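Local coordinates for protein dihydropyrimidine amidohydrolase (Dictyostelium discoideum, PDB 2FTW) that catalyses the reversible hydrolytic ring opening of dihydropyrimidines, the second step of reductive pyrimidine degradation, with two zinc ions per subunit, at residues A[108-113]-A[150-155]; A[125-130]-A[389-394]; A[135-140]-A[171-176]; A[144-149]-A[182-187]; A[231-236]-A[258-263]. All blocks are in the same frame, centred on the assembly; numbering follows the deposited sequence.

In the fold
Four of the five contacts lie among the outer helices of the (beta/alpha)8 barrel; contact 2 ties a barrel strand to the loop after helix 370-384. Contacts 1, 3 and 4 share helix 139-151. Contacts 1 and 4 have centres about 9 Å apart and are joined by hydrogen bonds of Leu109 N with Glu144 OE1 and of Asn155 with Ile187. Contacts 3 and 4 use the same helix pair, their contact centres about 14 Å apart, and contact 3 reaches contact 5 through the Asp171–Arg231 salt bridge. Contact 2 meets contact 1 where Tyr113 packs on Leu130. In contact 3 the side chain of Glu173 lies about 11 Å from that of Tyr163, a probable substrate-binding residue; the others lie away from the annotated sites.

Contact 1: A[108-113]-A[150-155]; sequences SLLEAY and KERGVN
The Tyr113 ring and the Arg152 guanidinium are the two flat groups, with planes 52° apart. Over one face of the Tyr113 ring lies the aliphatic root of Arg152: its CB sits 4.1 Å from the centroid of the Tyr113 ring and 27° off the ring normal, a CH-pi contact, and CG follows above the rim. The guanidinium has Leu110 CD2 over one face, with Arg152 NH1 4.0 Å from Leu110 CD2, while Tyr113 CD1 lies at its edge, in plane, 3.6 Å from Arg152 NH1. A bend at chi2 turns the arginine chain back across the tyrosine, so that CB, CD and NH1 all meet the same side chain. The same NH1 forms a salt bridge with Asp114, the next residue of the tyrosine's helix. Here two outer helices of the (beta/alpha)8 barrel are joined: 109-121, and 139-151 with the turn that leaves it, the intervening strand 127-132 lying beneath. Val154, in that turn, approaches the ring obliquely, its CG2 3.8 Å from Tyr113 CE2. With CG anti to the backbone N (chi1 177°), the ring of Tyr113 extends to the end of the neighbouring helix, where its OH lies 2.9 Å from Arg152 O. Leu130 and Leu148 also pack against the tyrosine side chain.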
# COMPACT_ATOMS: atom_id res chain seq x y z
N SER A 108 -1.26 43.23 13.03
CA SER A 108 -2.31 42.65 13.89
C SER A 108 -3.36 41.87 13.10
O SER A 108 -3.85 42.34 12.05
CB SER A 108 -3.03 43.77 14.66
OG SER A 108 -4.02 43.25 15.53
N LEU A 109 -3.72 40.69 13.60
CA LEU A 109 -4.75 39.84 12.95
C LEU A 109 -6.12 40.48 13.03
O LEU A 109 -6.93 40.37 12.10
CB LEU A 109 -4.85 38.46 13.62
CG LEU A 109 -3.61 37.62 13.92
CD1 LEU A 109 -4.08 36.22 14.34
CD2 LEU A 109 -2.66 37.53 12.74
N LEU A 110 -6.39 41.15 14.15
CA LEU A 110 -7.67 41.82 14.37
C LEU A 110 -7.87 42.99 13.41
O LEU A 110 -8.95 43.18 12.91
CB LEU A 110 -7.76 42.33 15.82
CG LEU A 110 -7.60 41.28 16.93
CD1 LEU A 110 -7.53 41.95 18.31
CD2 LEU A 110 -8.75 40.28 16.89
N GLU A 111 -6.82 43.77 13.18
CA GLU A 111 -6.86 44.87 12.23
C GLU A 111 -7.02 44.35 10.80
O GLU A 111 -7.71 44.96 9.99
CB GLU A 111 -5.59 45.72 12.35
CG GLU A 111 -5.45 46.43 13.71
CD GLU A 111 -4.09 47.10 13.94
OE1 GLU A 111 -3.27 47.18 12.99
OE2 GLU A 111 -3.82 47.52 15.09
N ALA A 112 -6.37 43.23 10.50
CA ALA A 112 -6.48 42.58 9.20
C ALA A 112 -7.87 41.98 9.02
O ALA A 112 -8.51 42.18 7.99
CB ALA A 112 -5.40 41.51 9.04
N TYR A 113 -8.36 41.30 10.06
CA TYR A 113 -9.74 40.82 10.10
C TYR A 113 -10.75 41.95 9.87
O TYR A 113 -11.71 41.78 9.13
CB TYR A 113 -10.04 40.14 11.44
CG TYR A 113 -11.47 39.69 11.60
CD1 TYR A 113 -12.46 40.56 12.07
CD2 TYR A 113 -11.85 38.38 11.29
CE1 TYR A 113 -13.78 40.14 12.22
CE2 TYR A 113 -13.17 37.95 11.45
CZ TYR A 113 -14.13 38.84 11.91
OH TYR A 113 -15.43 38.42 12.07
N LYS A 150 -13.33 33.71 20.14
CA LYS A 150 -14.34 33.94 21.18
C LYS A 150 -15.34 35.02 20.76
O LYS A 150 -16.53 34.91 21.04
CB LYS A 150 -13.66 34.31 22.50
N GLU A 151 -14.84 36.06 20.09
CA GLU A 151 -15.63 37.25 19.77
C GLU A 151 -15.96 37.42 18.29
O GLU A 151 -16.99 38.00 17.96
CB GLU A 151 -14.88 38.51 20.24
CG GLU A 151 -14.93 38.75 21.74
N ARG A 152 -15.08 36.97 17.40
CA ARG A 152 -15.21 37.29 15.97
C ARG A 152 -15.61 36.12 15.08
O ARG A 152 -15.43 36.18 13.86
CB ARG A 152 -13.91 37.90 15.44
CG ARG A 152 -13.28 38.98 16.29
CD ARG A 152 -14.07 40.27 16.23
NE ARG A 152 -13.44 41.34 17.01
CZ ARG A 152 -12.49 42.17 16.57
NH1 ARG A 152 -12.00 42.09 15.33
NH2 ARG A 152 -12.03 43.11 17.39
N GLY A 153 -16.16 35.07 15.68
CA GLY A 153 -16.78 33.98 14.90
C GLY A 153 -15.87 33.14 14.00
O GLY A 153 -16.32 32.60 12.99
N VAL A 154 -14.62 33.01 14.39
CA VAL A 154 -13.60 32.28 13.62
C VAL A 154 -13.30 30.96 14.33
O VAL A 154 -13.18 30.94 15.54
CB VAL A 154 -12.30 33.13 13.52
CG1 VAL A 154 -11.13 32.35 12.88
CG2 VAL A 154 -12.55 34.42 12.74
N ASN A 155 -13.17 29.87 13.57
CA ASN A 155 -12.75 28.59 14.14
C ASN A 155 -11.75 27.86 13.26
O ASN A 155 -11.65 26.64 13.31
CB ASN A 155 -13.97 27.69 14.48
CG ASN A 155 -14.72 27.18 13.24
OD1 ASN A 155 -14.27 27.35 12.11
ND2 ASN A 155 -15.87 26.53 13.46

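Contact 2: A[125-130]-A[389-394]; sequences NCDYSL and PRKGRI
Asp127 and Lys391 form the salt bridge of this contact, a charge-assisted hydrogen bond in which Lys391 NZ stands 3.0 Å from Asp127 OD2. The two side chains cross at about a right angle, and the ammonium approaches from above the carboxylate, 43° out of its plane. The bend of the lysine chain at chi2 (-60°) is followed by an extended run to NZ, which brings CE within 3.7 Å of Asp127 OD2 as well. Asp127 lies on the segment of strand 127-132, one of the parallel strands of the (beta/alpha)8 barrel, whereas Lys391 comes from the irregular loop between helix 370-384 and strand 402-406; the bridge therefore ties a barrel strand to a segment whose nearest end is 259 residues farther along the chain. Longer-range attraction is added by Arg390, whose NH2 lies 4.2 Å from Asp127 OD2, beyond salt-bridge distance. Its extended chain carries the guanidinium alongside the lysine, and its NE makes a salt bridge to Asp399. The charges are shared more widely: Lys391 NZ also pairs with Asp399 and Asp401, and Asp127 OD2 with Arg460. Both contact residues are buried, and so many opposite charges would probably keep lysine and aspartate ionised. Apolar packing comes from Phe96, which touches both Asp127 and Lys391.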
# COMPACT_ATOMS: atom_id res chain seq x y z
N ASN A 125 -23.15 39.11 -2.15
CA ASN A 125 -24.50 38.78 -2.64
C ASN A 125 -25.07 37.51 -2.03
O ASN A 125 -26.20 37.11 -2.32
CB ASN A 125 -24.43 38.65 -4.16
CG ASN A 125 -24.03 39.95 -4.82
OD1 ASN A 125 -24.83 40.88 -4.89
ND2 ASN A 125 -22.80 40.02 -5.27
N CYS A 126 -24.27 36.87 -1.17
CA CYS A 126 -24.63 35.63 -0.49
C CYS A 126 -23.88 35.61 0.83
O CYS A 126 -22.99 36.44 1.04
CB CYS A 126 -24.27 34.41 -1.34
SG CYS A 126 -22.49 34.16 -1.65
N ASP A 127 -24.24 34.71 1.73
CA ASP A 127 -23.59 34.64 3.05
C ASP A 127 -22.12 34.23 2.92
O ASP A 127 -21.72 33.59 1.94
CB ASP A 127 -24.33 33.67 3.97
CG ASP A 127 -25.67 34.22 4.46
OD1 ASP A 127 -26.11 35.29 3.97
OD2 ASP A 127 -26.30 33.57 5.34
N TYR A 128 -21.32 34.65 3.90
CA TYR A 128 -19.91 34.32 3.92
C TYR A 128 -19.35 34.17 5.34
O TYR A 128 -20.00 34.46 6.33
CB TYR A 128 -19.11 35.38 3.14
CG TYR A 128 -18.87 36.65 3.93
CD1 TYR A 128 -19.91 37.55 4.17
CD2 TYR A 128 -17.61 36.94 4.45
CE1 TYR A 128 -19.70 38.71 4.92
CE2 TYR A 128 -17.39 38.09 5.20
CZ TYR A 128 -18.43 38.97 5.42
OH TYR A 128 -18.19 40.11 6.15
N SER A 129 -18.12 33.70 5.41
CA SER A 129 -17.37 33.76 6.66
C SER A 129 -15.87 33.82 6.33
O SER A 129 -15.50 33.89 5.15
CB SER A 129 -17.74 32.56 7.55
OG SER A 129 -17.34 32.77 8.89
N LEU A 130 -15.02 33.81 7.36
CA LEU A 130 -13.59 34.10 7.19
C LEU A 130 -12.65 33.19 8.00
O LEU A 130 -12.85 33.02 9.23
CB LEU A 130 -13.33 35.54 7.62
CG LEU A 130 -14.00 36.68 6.85
CD1 LEU A 130 -14.00 37.95 7.69
CD2 LEU A 130 -13.30 36.91 5.50
N PRO A 389 -26.44 22.20 10.77
CA PRO A 389 -27.10 22.06 9.48
C PRO A 389 -27.75 23.37 8.97
O PRO A 389 -28.54 23.32 8.03
CB PRO A 389 -28.17 21.02 9.79
CG PRO A 389 -28.57 21.34 11.22
CD PRO A 389 -27.44 22.13 11.85
N ARG A 390 -27.42 24.51 9.59
CA ARG A 390 -27.84 25.81 9.06
C ARG A 390 -27.48 25.93 7.58
O ARG A 390 -28.29 26.38 6.78
CB ARG A 390 -27.18 26.96 9.84
CG ARG A 390 -27.34 28.33 9.20
CD ARG A 390 -26.89 29.45 10.13
NE ARG A 390 -27.10 30.76 9.54
CZ ARG A 390 -26.72 31.92 10.08
NH1 ARG A 390 -26.10 31.96 11.26
NH2 ARG A 390 -26.98 33.06 9.45
N LYS A 391 -26.25 25.54 7.25
CA LYS A 391 -25.79 25.41 5.85
C LYS A 391 -25.59 23.93 5.50
O LYS A 391 -25.43 23.08 6.40
CB LYS A 391 -24.50 26.20 5.64
CG LYS A 391 -24.59 27.73 5.95
CD LYS A 391 -25.63 28.46 5.10
CE LYS A 391 -25.59 29.98 5.36
NZ LYS A 391 -26.87 30.68 5.01
N GLY A 392 -25.65 23.62 4.21
CA GLY A 392 -25.41 22.25 3.74
C GLY A 392 -26.49 21.21 4.03
O GLY A 392 -26.22 20.01 3.99
N ARG A 393 -27.72 21.65 4.30
CA ARG A 393 -28.82 20.70 4.45
C ARG A 393 -30.18 21.31 4.15
O ARG A 393 -30.47 22.42 4.57
CB ARG A 393 -28.82 20.10 5.86
CG ARG A 393 -29.82 18.95 5.99
CD ARG A 393 -29.50 18.03 7.12
NE ARG A 393 -30.35 16.83 7.13
CZ ARG A 393 -30.12 15.70 6.46
NH1 ARG A 393 -29.06 15.56 5.66
NH2 ARG A 393 -30.97 14.70 6.58
N ILE A 394 -30.99 20.57 3.40
CA ILE A 394 -32.39 20.88 3.21
C ILE A 394 -33.20 20.10 4.26
O ILE A 394 -33.50 18.91 4.08
CB ILE A 394 -32.87 20.57 1.75
CG1 ILE A 394 -31.95 21.26 0.73
CG2 ILE A 394 -34.32 21.05 1.56
CD1 ILE A 394 -32.37 21.08 -0.71

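Contact 3: A[135-140]-A[171-176]; sequences TWWSEQ and DQEMYH
The backbones come closest at Trp137 and Glu173, whose CA atoms are 7.1 Å apart. Trp137 lies in the extended lead-in to helix 139-151, one residue before the N-cap Ser138, and residues 171-176 form the first turns of helix 171-184. The tryptophan side chain, with CG anti to its own nitrogen (chi1 -176°), points toward helix 171-184 and meets Glu173 and His176. Glu173 passes it in the opposite direction: its CG is 4.0 Å from Trp137 CD1, its OE2 is 4.0 Å from Trp137 CB, and the carboxylate plane stands 87° from the indole plane. The carbonyl oxygen of Glu173 lies over one face of the indole. Farther along, His176 crosses the tryptophan at about a right angle, its CB 4.1 Å from Trp137 NE1 and its O 4.0 Å from Trp137 CZ2. Glu173 OE1 turns back to accept a hydrogen bond from Thr170 N, which fixes the carboxylate at the start of the helix. Ser142 and Met145 of helix 139-151 also touch the tryptophan, Met145 SD beside the rim of the six-membered ring at CZ3. In this way the entrance to one outer helix of the (beta/alpha)8 barrel packs against the first turns of the next.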
# COMPACT_ATOMS: atom_id res chain seq x y z
N THR A 135 0.51 34.43 9.34
CA THR A 135 1.63 34.75 8.45
C THR A 135 2.91 35.06 9.22
O THR A 135 4.00 35.03 8.65
CB THR A 135 1.26 35.93 7.53
OG1 THR A 135 0.83 37.05 8.30
CG2 THR A 135 0.13 35.51 6.59
N TRP A 136 2.77 35.34 10.51
CA TRP A 136 3.91 35.51 11.42
C TRP A 136 3.44 35.05 12.82
O TRP A 136 2.26 35.04 13.10
CB TRP A 136 4.39 36.97 11.43
CG TRP A 136 3.35 37.94 11.92
CD1 TRP A 136 2.15 38.22 11.32
CD2 TRP A 136 3.40 38.73 13.12
NE1 TRP A 136 1.46 39.14 12.07
CE2 TRP A 136 2.19 39.46 13.18
CE3 TRP A 136 4.34 38.89 14.15
CZ2 TRP A 136 1.91 40.36 14.22
CZ3 TRP A 136 4.06 39.77 15.18
CH2 TRP A 136 2.85 40.49 15.21
N TRP A 137 4.38 34.68 13.67
CA TRP A 137 4.09 34.08 14.95
C TRP A 137 4.76 34.88 16.08
O TRP A 137 5.91 35.29 15.94
CB TRP A 137 4.56 32.63 14.94
CG TRP A 137 4.24 31.86 16.17
CD1 TRP A 137 5.12 31.24 16.99
CD2 TRP A 137 2.94 31.64 16.73
NE1 TRP A 137 4.46 30.64 18.03
CE2 TRP A 137 3.12 30.86 17.89
CE3 TRP A 137 1.63 32.01 16.36
CZ2 TRP A 137 2.05 30.46 18.70
CZ3 TRP A 137 0.58 31.61 17.15
CH2 TRP A 137 0.79 30.84 18.31
N SER A 138 4.01 35.12 17.15
CA SER A 138 4.50 35.82 18.34
C SER A 138 3.48 35.65 19.48
O SER A 138 2.41 35.10 19.26
CB SER A 138 4.70 37.31 18.07
OG SER A 138 3.47 38.01 18.07
N GLU A 139 3.83 36.12 20.68
CA GLU A 139 2.92 36.07 21.84
C GLU A 139 1.61 36.80 21.55
O GLU A 139 0.55 36.27 21.79
CB GLU A 139 3.58 36.65 23.07
N GLN A 140 1.70 38.01 20.98
CA GLN A 140 0.51 38.80 20.68
C GLN A 140 -0.41 38.13 19.67
O GLN A 140 -1.64 38.22 19.79
CB GLN A 140 0.89 40.20 20.18
CG GLN A 140 -0.27 41.22 20.20
CD GLN A 140 -0.86 41.43 21.61
OE1 GLN A 140 -2.08 41.47 21.79
NE2 GLN A 140 0.01 41.56 22.61
N ASP A 171 9.13 24.04 12.02
CA ASP A 171 8.48 22.94 12.71
C ASP A 171 8.11 23.30 14.15
O ASP A 171 7.09 22.86 14.67
CB ASP A 171 9.37 21.69 12.70
CG ASP A 171 9.33 20.95 11.37
OD1 ASP A 171 8.57 21.39 10.46
OD2 ASP A 171 10.04 19.93 11.25
N GLN A 172 8.94 24.13 14.76
CA GLN A 172 8.80 24.49 16.16
C GLN A 172 7.63 25.46 16.32
O GLN A 172 6.86 25.38 17.28
CB GLN A 172 10.10 25.13 16.64
CG GLN A 172 10.24 25.23 18.14
CD GLN A 172 11.32 26.20 18.54
OE1 GLN A 172 11.30 27.37 18.14
NE2 GLN A 172 12.28 25.73 19.35
N GLU A 173 7.53 26.40 15.38
CA GLU A 173 6.42 27.34 15.34
C GLU A 173 5.12 26.61 15.05
O GLU A 173 4.13 26.80 15.77
CB GLU A 173 6.67 28.42 14.29
CG GLU A 173 7.81 29.37 14.66
CD GLU A 173 8.10 30.40 13.57
OE1 GLU A 173 8.22 30.00 12.39
OE2 GLU A 173 8.23 31.60 13.90
N MET A 174 5.12 25.77 14.02
CA MET A 174 3.93 25.01 13.63
C MET A 174 3.43 24.17 14.81
O MET A 174 2.23 24.12 15.08
CB MET A 174 4.23 24.12 12.41
CG MET A 174 3.09 23.17 12.04
SD MET A 174 3.29 22.40 10.42
CE MET A 174 2.72 23.71 9.35
N TYR A 175 4.35 23.54 15.53
CA TYR A 175 3.99 22.80 16.73
C TYR A 175 3.16 23.65 17.70
O TYR A 175 2.08 23.24 18.10
CB TYR A 175 5.24 22.31 17.43
CG TYR A 175 5.02 21.57 18.73
CD1 TYR A 175 4.44 20.31 18.76
CD2 TYR A 175 5.47 22.11 19.92
CE1 TYR A 175 4.28 19.62 19.96
CE2 TYR A 175 5.33 21.44 21.12
CZ TYR A 175 4.73 20.19 21.13
OH TYR A 175 4.61 19.54 22.35
N HIS A 176 3.68 24.83 18.07
CA HIS A 176 3.01 25.74 19.00
C HIS A 176 1.71 26.39 18.48
O HIS A 176 0.79 26.67 19.25
CB HIS A 176 4.00 26.81 19.47
CG HIS A 176 5.03 26.27 20.41
ND1 HIS A 176 6.37 26.16 20.08
CD2 HIS A 176 4.91 25.73 21.65
CE1 HIS A 176 7.02 25.60 21.08
NE2 HIS A 176 6.17 25.34 22.05

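Contact 4: A[144-149]-A[182-187]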
# COMPACT_ATOMS: atom_id res chain seq x y z
N GLU A 144 -4.26 37.22 20.08
CA GLU A 144 -5.35 37.71 19.21
C GLU A 144 -6.21 36.58 18.63
O GLU A 144 -7.37 36.79 18.30
CB GLU A 144 -4.80 38.58 18.08
CG GLU A 144 -4.23 39.90 18.55
CD GLU A 144 -3.59 40.70 17.43
OE1 GLU A 144 -2.92 40.11 16.52
OE2 GLU A 144 -3.74 41.94 17.46
N MET A 145 -5.62 35.38 18.51
CA MET A 145 -6.35 34.18 18.09
C MET A 145 -7.52 33.88 19.02
O MET A 145 -8.60 33.49 18.57
CB MET A 145 -5.40 32.97 18.03
CG MET A 145 -4.45 33.01 16.86
SD MET A 145 -3.15 31.76 16.93
CE MET A 145 -3.96 30.20 16.59
N GLU A 146 -7.31 34.09 20.31
CA GLU A 146 -8.36 33.87 21.31
C GLU A 146 -9.54 34.83 21.11
O GLU A 146 -10.69 34.43 21.24
CB GLU A 146 -7.79 33.94 22.73
CG GLU A 146 -8.81 33.96 23.85
CD GLU A 146 -8.20 33.72 25.23
OE1 GLU A 146 -7.06 33.21 25.31
OE2 GLU A 146 -8.87 34.04 26.23
N ILE A 147 -9.25 36.09 20.78
CA ILE A 147 -10.30 37.08 20.58
C ILE A 147 -11.09 36.74 19.31
O ILE A 147 -12.31 36.81 19.28
CB ILE A 147 -9.74 38.52 20.52
CG1 ILE A 147 -9.17 38.92 21.88
CG2 ILE A 147 -10.84 39.51 20.13
CD1 ILE A 147 -8.31 40.20 21.86
N LEU A 148 -10.37 36.38 18.26
CA LEU A 148 -11.00 35.98 17.01
C LEU A 148 -12.00 34.85 17.25
O LEU A 148 -13.15 34.91 16.82
CB LEU A 148 -9.94 35.55 15.98
CG LEU A 148 -9.39 36.51 14.91
CD1 LEU A 148 -10.28 37.73 14.65
CD2 LEU A 148 -7.99 36.97 15.22
N VAL A 149 -11.56 33.81 17.95
CA VAL A 149 -12.39 32.63 18.17
C VAL A 149 -13.57 32.93 19.09
O VAL A 149 -14.69 32.46 18.84
CB VAL A 149 -11.56 31.46 18.75
CG1 VAL A 149 -12.45 30.29 19.06
CG2 VAL A 149 -10.47 31.02 17.76
N LYS A 182 -5.56 23.82 19.18
CA LYS A 182 -6.16 22.78 20.02
C LYS A 182 -6.88 23.42 21.21
O LYS A 182 -8.03 23.12 21.48
CB LYS A 182 -5.09 21.79 20.49
CG LYS A 182 -5.61 20.62 21.31
CD LYS A 182 -4.51 19.59 21.55
CE LYS A 182 -5.00 18.44 22.42
NZ LYS A 182 -3.93 17.43 22.67
N GLU A 183 -6.17 24.30 21.90
CA GLU A 183 -6.64 24.97 23.11
C GLU A 183 -7.90 25.81 22.85
O GLU A 183 -8.81 25.88 23.69
CB GLU A 183 -5.47 25.84 23.62
CG GLU A 183 -5.70 26.62 24.90
CD GLU A 183 -4.40 27.27 25.43
OE1 GLU A 183 -3.51 27.61 24.63
OE2 GLU A 183 -4.29 27.45 26.66
N LEU A 184 -7.97 26.42 21.68
CA LEU A 184 -9.08 27.30 21.33
C LEU A 184 -10.21 26.59 20.60
O LEU A 184 -11.25 27.19 20.32
CB LEU A 184 -8.58 28.49 20.50
CG LEU A 184 -7.53 29.39 21.13
CD1 LEU A 184 -6.99 30.35 20.08
CD2 LEU A 184 -8.08 30.14 22.33
N GLY A 185 -10.03 25.31 20.30
CA GLY A 185 -11.04 24.58 19.54
C GLY A 185 -11.15 25.02 18.09
O GLY A 185 -12.25 25.01 17.51
N ALA A 186 -10.03 25.39 17.49
CA ALA A 186 -10.01 25.76 16.07
C ALA A 186 -9.35 24.65 15.25
O ALA A 186 -8.43 23.98 15.73
CB ALA A 186 -9.28 27.09 15.86
N ILE A 187 -9.82 24.44 14.03
CA ILE A 187 -9.10 23.60 13.08
C ILE A 187 -7.86 24.33 12.55
O ILE A 187 -7.85 25.56 12.37
CB ILE A 187 -9.99 23.09 11.90
CG1 ILE A 187 -9.27 21.99 11.12
CG2 ILE A 187 -10.39 24.24 10.97
CD1 ILE A 187 -10.20 20.99 10.41
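Leu184 projects from the last turn of helix 171-184 onto helix 139-151, and its two methyl branches divide between neighbouring residues there. CD1 goes to Met145, lying 3.7 Å from Met145 CB; CD2 goes to Glu146, 3.8 Å from Glu146 CB. With CG anti to the carbonyl carbon (chi1 -59°), the isobutyl group of Leu184 is directed at this helix, where it meets backbone as well as side chains: CD1 is also 3.8 Å from Glu146 N. The Glu146 side chain crosses the leucine at about a right angle; CD2 meets its CA, CB and, more loosely, CG, and the chain runs on to a salt bridge with Arg180. Val149, one turn farther along, lies obliquely to Leu184: its CG2 stands 4.2 Å from Leu184 CB, and its CG1 3.6 Å from Leu184 O. The CA atoms of Glu146 and Leu184 are 6.6 Å apart, the nearest pair of the two segments. Just after the leucine, Gly185 is the first residue to leave helical angles, with positive phi (69°) in a Schellman motif, and the chain then runs toward strand 188-190 of the (beta/alpha)8 barrel. Between these two outer helices the contact is thus van der Waals in kind: methyl groups meet carbon-rich roots and backbone, while the charge of Glu146 is paired by Arg180 beyond the two segments.

Contact 5: A[231-236]-A[258-263]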
# COMPACT_ATOMS: atom_id res chain seq x y z
N ARG A 231 4.60 15.87 7.00
CA ARG A 231 5.20 16.46 8.19
C ARG A 231 4.14 17.19 9.04
O ARG A 231 4.08 17.02 10.26
CB ARG A 231 6.35 17.40 7.78
CG ARG A 231 7.06 18.11 8.89
CD ARG A 231 8.52 18.45 8.51
NE ARG A 231 8.65 18.85 7.11
CZ ARG A 231 8.56 20.10 6.64
NH1 ARG A 231 8.36 21.13 7.46
NH2 ARG A 231 8.67 20.33 5.34
N ALA A 232 3.30 17.97 8.38
CA ALA A 232 2.20 18.68 9.04
C ALA A 232 1.20 17.75 9.75
O ALA A 232 0.72 18.08 10.82
CB ALA A 232 1.47 19.55 8.02
N ILE A 233 0.90 16.60 9.16
CA ILE A 233 0.06 15.62 9.81
C ILE A 233 0.77 14.96 11.02
O ILE A 233 0.16 14.71 12.06
CB ILE A 233 -0.43 14.54 8.83
CG1 ILE A 233 -1.19 15.16 7.65
CG2 ILE A 233 -1.33 13.56 9.55
CD1 ILE A 233 -1.57 14.15 6.56
N VAL A 234 2.05 14.65 10.88
CA VAL A 234 2.79 14.01 11.98
C VAL A 234 2.85 14.92 13.22
O VAL A 234 2.70 14.47 14.35
CB VAL A 234 4.23 13.61 11.52
CG1 VAL A 234 5.17 13.36 12.72
CG2 VAL A 234 4.14 12.38 10.62
N ILE A 235 3.09 16.21 12.99
CA ILE A 235 3.11 17.21 14.06
C ILE A 235 1.72 17.37 14.67
O ILE A 235 1.56 17.41 15.88
CB ILE A 235 3.62 18.58 13.52
CG1 ILE A 235 5.09 18.45 13.09
CG2 ILE A 235 3.44 19.70 14.57
CD1 ILE A 235 5.63 19.67 12.35
N ALA A 236 0.71 17.45 13.81
CA ALA A 236 -0.67 17.58 14.28
C ALA A 236 -1.15 16.36 15.07
O ALA A 236 -1.85 16.48 16.09
CB ALA A 236 -1.58 17.83 13.11
N CYS A 258 -4.42 9.59 2.87
CA CYS A 258 -5.12 8.32 2.97
C CYS A 258 -4.39 7.41 3.96
O CYS A 258 -5.01 6.81 4.83
CB CYS A 258 -5.20 7.67 1.60
SG CYS A 258 -5.81 5.99 1.56
N LYS A 259 -3.07 7.32 3.80
CA LYS A 259 -2.22 6.52 4.67
C LYS A 259 -2.46 6.82 6.15
O LYS A 259 -2.79 5.92 6.92
CB LYS A 259 -0.75 6.75 4.30
CG LYS A 259 0.26 6.12 5.27
CD LYS A 259 1.67 6.64 5.01
CE LYS A 259 1.85 8.10 5.46
NZ LYS A 259 3.26 8.60 5.26
N HIS A 260 -2.25 8.07 6.55
CA HIS A 260 -2.50 8.51 7.92
C HIS A 260 -3.97 8.35 8.39
O HIS A 260 -4.22 7.97 9.55
CB HIS A 260 -2.11 9.98 8.09
CG HIS A 260 -0.64 10.24 8.05
ND1 HIS A 260 0.19 9.98 9.12
CD2 HIS A 260 0.15 10.78 7.09
CE1 HIS A 260 1.43 10.32 8.81
NE2 HIS A 260 1.43 10.81 7.58
N ARG A 261 -4.93 8.67 7.54
CA ARG A 261 -6.35 8.58 7.95
C ARG A 261 -6.74 7.17 8.35
O ARG A 261 -7.48 6.96 9.32
CB ARG A 261 -7.29 9.04 6.86
CG ARG A 261 -7.32 10.50 6.75
CD ARG A 261 -8.33 10.97 5.76
NE ARG A 261 -9.57 11.37 6.40
CZ ARG A 261 -10.41 12.26 5.89
NH1 ARG A 261 -10.12 12.84 4.73
NH2 ARG A 261 -11.53 12.57 6.52
N LYS A 262 -6.26 6.21 7.56
CA LYS A 262 -6.41 4.79 7.79
C LYS A 262 -6.03 4.39 9.21
O LYS A 262 -6.72 3.59 9.85
CB LYS A 262 -5.51 4.05 6.81
CG LYS A 262 -5.98 2.67 6.44
CD LYS A 262 -5.21 2.10 5.26
CE LYS A 262 -5.58 2.76 3.92
NZ LYS A 262 -4.48 2.60 2.89
N GLU A 263 -4.94 4.96 9.71
CA GLU A 263 -4.45 4.64 11.05
C GLU A 263 -5.24 5.42 12.10
O GLU A 263 -4.96 5.30 13.28
CB GLU A 263 -2.95 4.94 11.17
CG GLU A 263 -2.10 4.34 10.05
CD GLU A 263 -0.61 4.52 10.28
OE1 GLU A 263 -0.07 3.96 11.27
OE2 GLU A 263 0.04 5.21 9.47
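Ile233 meets His260 between two successive outer helices of the (beta/alpha)8 barrel, 223-239 and 251-262, whose CA atoms come to 7.8 Å at these two residues. The isoleucine presents two branches to the imidazole. Its CG2, anti to its own backbone N, lies over one ring face, 3.9 Å from the centroid of the His260 ring and 19° off the ring normal, a CH-pi contact in which the methyl is displaced toward the rim. Its CD1, on the other branch, reaches His260 CD2 at 3.8 Å, so the isoleucine follows the ring from CG to CD2. Ile233 also packs on Val265 and on Val267 of strand 267-269. Val234, the next residue, approaches the ring obliquely from the far end of the imidazole, and its side chain also packs against Leu224 of a neighbouring subunit. The histidine is turned by chi1 (-71°), CG lying anti to the carbonyl carbon, which carries the imidazole across to both residues. Its NE2 is hydrogen-bonded to Asn230 OD1, an oxygen that also receives Lys259 NZ; Asn230 lies on helix 223-239, just before Arg231, and this bond probably fixes the rotation of the ring. On the valine side, CG2 of Val234 stands 3.9 Å from CE1 of His260.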